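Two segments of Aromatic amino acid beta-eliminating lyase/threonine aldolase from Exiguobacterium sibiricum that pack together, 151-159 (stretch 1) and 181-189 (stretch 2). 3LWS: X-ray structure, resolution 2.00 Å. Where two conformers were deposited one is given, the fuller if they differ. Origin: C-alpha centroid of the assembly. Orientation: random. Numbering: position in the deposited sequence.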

# COMPACT_ATOMS: atom_id res chain seq x y z
N VAL A 151 -28.70 0.87 4.08
CA VAL A 151 -29.80 1.82 4.19
C VAL A 151 -29.19 3.22 4.05
O VAL A 151 -28.06 3.44 4.48
N ALA A 152 -29.92 4.16 3.46
CA ALA A 152 -29.36 5.51 3.26
C ALA A 152 -30.45 6.54 3.35
O ALA A 152 -31.62 6.22 3.12
N PRO A 153 -30.10 7.77 3.73
CA PRO A 153 -31.15 8.77 3.82
C PRO A 153 -31.54 9.26 2.41
O PRO A 153 -30.81 9.01 1.46
N ALA A 154 -32.71 9.89 2.29
CA ALA A 154 -33.18 10.50 1.04
C ALA A 154 -32.21 11.61 0.63
O ALA A 154 -31.54 12.20 1.48
N PHE A 155 -32.13 11.89 -0.66
CA PHE A 155 -31.23 12.96 -1.14
C PHE A 155 -31.50 14.31 -0.45
O PHE A 155 -30.58 15.05 -0.15
N SER A 156 -32.77 14.64 -0.22
CA SER A 156 -33.12 15.92 0.41
C SER A 156 -32.64 15.97 1.86
O SER A 156 -32.26 17.03 2.35
N GLU A 157 -32.66 14.81 2.54
CA GLU A 157 -32.09 14.73 3.89
C GLU A 157 -30.59 15.05 3.86
O GLU A 157 -30.12 15.79 4.70
N LEU A 158 -29.86 14.54 2.88
CA LEU A 158 -28.45 14.84 2.75
C LEU A 158 -28.25 16.32 2.48
O LEU A 158 -27.29 16.89 2.97
N GLU A 159 -29.15 16.95 1.74
CA GLU A 159 -29.03 18.37 1.44
C GLU A 159 -29.15 19.21 2.71
O GLU A 159 -28.39 20.15 2.92
N GLU A 181 -22.71 2.48 -6.26
CA GLU A 181 -23.79 1.56 -6.08
C GLU A 181 -25.07 2.28 -5.76
O GLU A 181 -26.15 1.73 -6.03
N MSE A 182 -24.96 3.46 -5.15
CA MSE A 182 -26.11 4.26 -4.70
C MSE A 182 -26.71 5.20 -5.77
O MSE A 182 -27.81 5.72 -5.59
N LEU A 183 -25.98 5.43 -6.86
CA LEU A 183 -26.42 6.40 -7.86
C LEU A 183 -27.74 6.02 -8.58
O LEU A 183 -28.57 6.89 -8.77
N PRO A 184 -27.95 4.74 -8.93
CA PRO A 184 -29.24 4.42 -9.55
C PRO A 184 -30.42 4.84 -8.69
O PRO A 184 -31.34 5.48 -9.19
N TYR A 185 -30.37 4.55 -7.39
CA TYR A 185 -31.46 4.86 -6.47
C TYR A 185 -31.64 6.36 -6.25
O TYR A 185 -32.75 6.86 -6.19
N TYR A 186 -30.54 7.07 -6.09
CA TYR A 186 -30.64 8.53 -5.90
C TYR A 186 -31.06 9.23 -7.19
O TYR A 186 -31.64 10.32 -7.13
N GLU A 187 -30.78 8.61 -8.33
CA GLU A 187 -30.97 9.23 -9.64
C GLU A 187 -30.10 10.50 -9.76
O GLU A 187 -30.55 11.55 -10.19
N LYS A 188 -28.83 10.34 -9.38
CA LYS A 188 -27.88 11.43 -9.32
C LYS A 188 -26.52 10.98 -9.82
O LYS A 188 -26.21 9.80 -9.79
N THR A 189 -25.70 11.93 -10.29
CA THR A 189 -24.33 11.66 -10.69
C THR A 189 -23.43 11.63 -9.47
O THR A 189 -23.78 12.14 -8.42

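Packing of 151-159 against 181-189, a contact that buries 345 Å² in total and is built round Y186, F155 and K188. Stretch 1 runs as an extended segment into a helix that begins at F155, with A154 at the N-cap position; stretch 2 is the end of a helix, which gives way at E187, where phi turns positive, to a short loop. Y186, in the last turn of that helix, is buried and makes the largest contribution. Its CA-to-CB bond points toward stretch 1, and with chi1 at -80° (m) and chi2 at -50° the ring reaches into the bend between the extended segment and the helix. There the hydroxyl donates a short hydrogen bond, 2.6 Å from Y186 OH to P153 O, the one direct hydrogen bond between the stretches. The acceptor lies at the edge of the ring, near its plane, as expected for a phenol bonding through its hydroxyl. Apolar groups gather round this polar tip: A152 CB, directed toward stretch 2, lies 3.4 Å from Y186 OH, and L158 CD1, from a buried leucine in the m, t rotamer, lies 4.0 Å from Y186 CZ. Nearer the base of the ring, the start of the stretch 1 helix closes in, with F155 N 3.7 Å from Y186 CE1 and F155 CB 4.1 Å from Y186 CD1.

F155 leaves its backbone sideways, and its t rotamer (chi1 179°, chi2 80°) carries the ring beyond Y186 to K188. The lysine points toward stretch 1 and bends through two m torsions before extending through two t torsions, so that the end of its chain lies over one face of the phenyl ring. K188 CE sits almost on the ring normal, 7° off it and 3.7 Å from the centroid of the F155 ring, a CH-pi contact; K188 NZ is 4.2 Å from the same centroid and 28° off the normal, a cation-pi contact. The aromatic face thus receives both the last methylene and the charged amine.

At the other end of the contact, the selenomethionine M182 (m, m, m) points toward stretch 1 and brings its methyl CE to 4.0 Å from A152 CB, so this small alanine touches both M182 and Y186. Y185 starts sideways, with chi1 at 168° (t), but its end comes nearer stretch 1 and meets it through water: water 1 donates to A152 O at 2.6 Å and hydrogen-bonds Y185 OH at 2.9 Å, bridging the two stretches.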

# COMPACT_ATOMS: atom_id res chain seq x y z
CB VAL A 151 -30.44 1.62 5.58
CG1 VAL A 151 -31.48 2.69 5.89
CG2 VAL A 151 -31.00 0.19 5.68
CB ALA A 152 -28.65 5.62 1.93
CB PRO A 153 -30.52 9.87 4.68
CG PRO A 153 -29.07 9.59 4.74
CD PRO A 153 -28.81 8.20 4.29
CB ALA A 154 -34.58 11.06 1.21
CB PHE A 155 -31.31 13.13 -2.65
CG PHE A 155 -30.43 14.23 -3.18
CD1 PHE A 155 -29.06 14.02 -3.38
CD2 PHE A 155 -30.95 15.49 -3.44
CE1 PHE A 155 -28.22 15.04 -3.86
CE2 PHE A 155 -30.09 16.53 -3.94
CZ PHE A 155 -28.73 16.29 -4.12
CB SER A 156 -34.62 16.19 0.36
OG SER A 156 -35.30 15.49 1.39
CB GLU A 157 -32.31 13.40 4.60
CG GLU A 157 -31.83 13.54 6.05
CD GLU A 157 -32.04 12.34 6.90
OE1 GLU A 157 -32.79 11.44 6.50
OE2 GLU A 157 -31.43 12.33 7.99
CB LEU A 158 -27.79 14.02 1.66
CG LEU A 158 -27.84 12.50 1.77
CD1 LEU A 158 -27.21 11.91 0.54
CD2 LEU A 158 -27.17 11.98 3.01
CB GLU A 159 -30.08 18.82 0.43
CG GLU A 159 -29.84 18.35 -0.98
CD GLU A 159 -30.90 18.91 -1.92
OE1 GLU A 159 -32.10 18.63 -1.73
OE2 GLU A 159 -30.53 19.64 -2.84
CB GLU A 181 -23.49 0.54 -4.97
CG GLU A 181 -22.37 -0.43 -5.26
CD GLU A 181 -20.98 0.08 -4.89
OE1 GLU A 181 -20.71 1.28 -5.11
OE2 GLU A 181 -20.17 -0.73 -4.37
CB MSE A 182 -25.72 5.11 -3.50
CG MSE A 182 -25.47 4.36 -2.25
SE MSE A 182 -27.03 3.35 -1.69
CE MSE A 182 -28.52 4.55 -1.96
CB LEU A 183 -25.26 6.76 -8.82
CG LEU A 183 -24.01 7.33 -8.10
CD1 LEU A 183 -22.93 7.81 -9.06
CD2 LEU A 183 -24.36 8.44 -7.15
CB PRO A 184 -29.16 2.89 -9.72
CG PRO A 184 -27.74 2.63 -9.85
CD PRO A 184 -27.07 3.57 -8.92
CB TYR A 185 -31.21 4.19 -5.12
CG TYR A 185 -32.09 4.66 -4.03
CD1 TYR A 185 -33.35 4.11 -3.86
CD2 TYR A 185 -31.70 5.68 -3.17
CE1 TYR A 185 -34.19 4.55 -2.87
CE2 TYR A 185 -32.53 6.11 -2.17
CZ TYR A 185 -33.77 5.54 -2.02
OH TYR A 185 -34.58 5.99 -1.00
CB TYR A 186 -29.34 9.13 -5.42
CG TYR A 186 -29.10 8.94 -3.95
CD1 TYR A 186 -30.07 9.28 -3.04
CD2 TYR A 186 -27.89 8.47 -3.46
CE1 TYR A 186 -29.88 9.13 -1.69
CE2 TYR A 186 -27.67 8.34 -2.06
CZ TYR A 186 -28.69 8.66 -1.20
OH TYR A 186 -28.59 8.54 0.17
CB GLU A 187 -32.46 9.45 -9.96
CG GLU A 187 -33.24 8.16 -9.94
CD GLU A 187 -34.70 8.27 -10.37
OE1 GLU A 187 -35.12 9.28 -10.92
OE2 GLU A 187 -35.44 7.30 -10.14
CB LYS A 188 -27.75 11.96 -7.90
CG LYS A 188 -28.99 12.65 -7.36
CD LYS A 188 -29.17 14.05 -7.88
CE LYS A 188 -30.39 14.68 -7.24
NZ LYS A 188 -30.47 16.09 -7.68
CB THR A 189 -23.76 12.78 -11.55
OG1 THR A 189 -23.63 13.95 -10.73
CG2 THR A 189 -24.64 13.07 -12.79
O HOH W 1 -33.78 6.48 1.73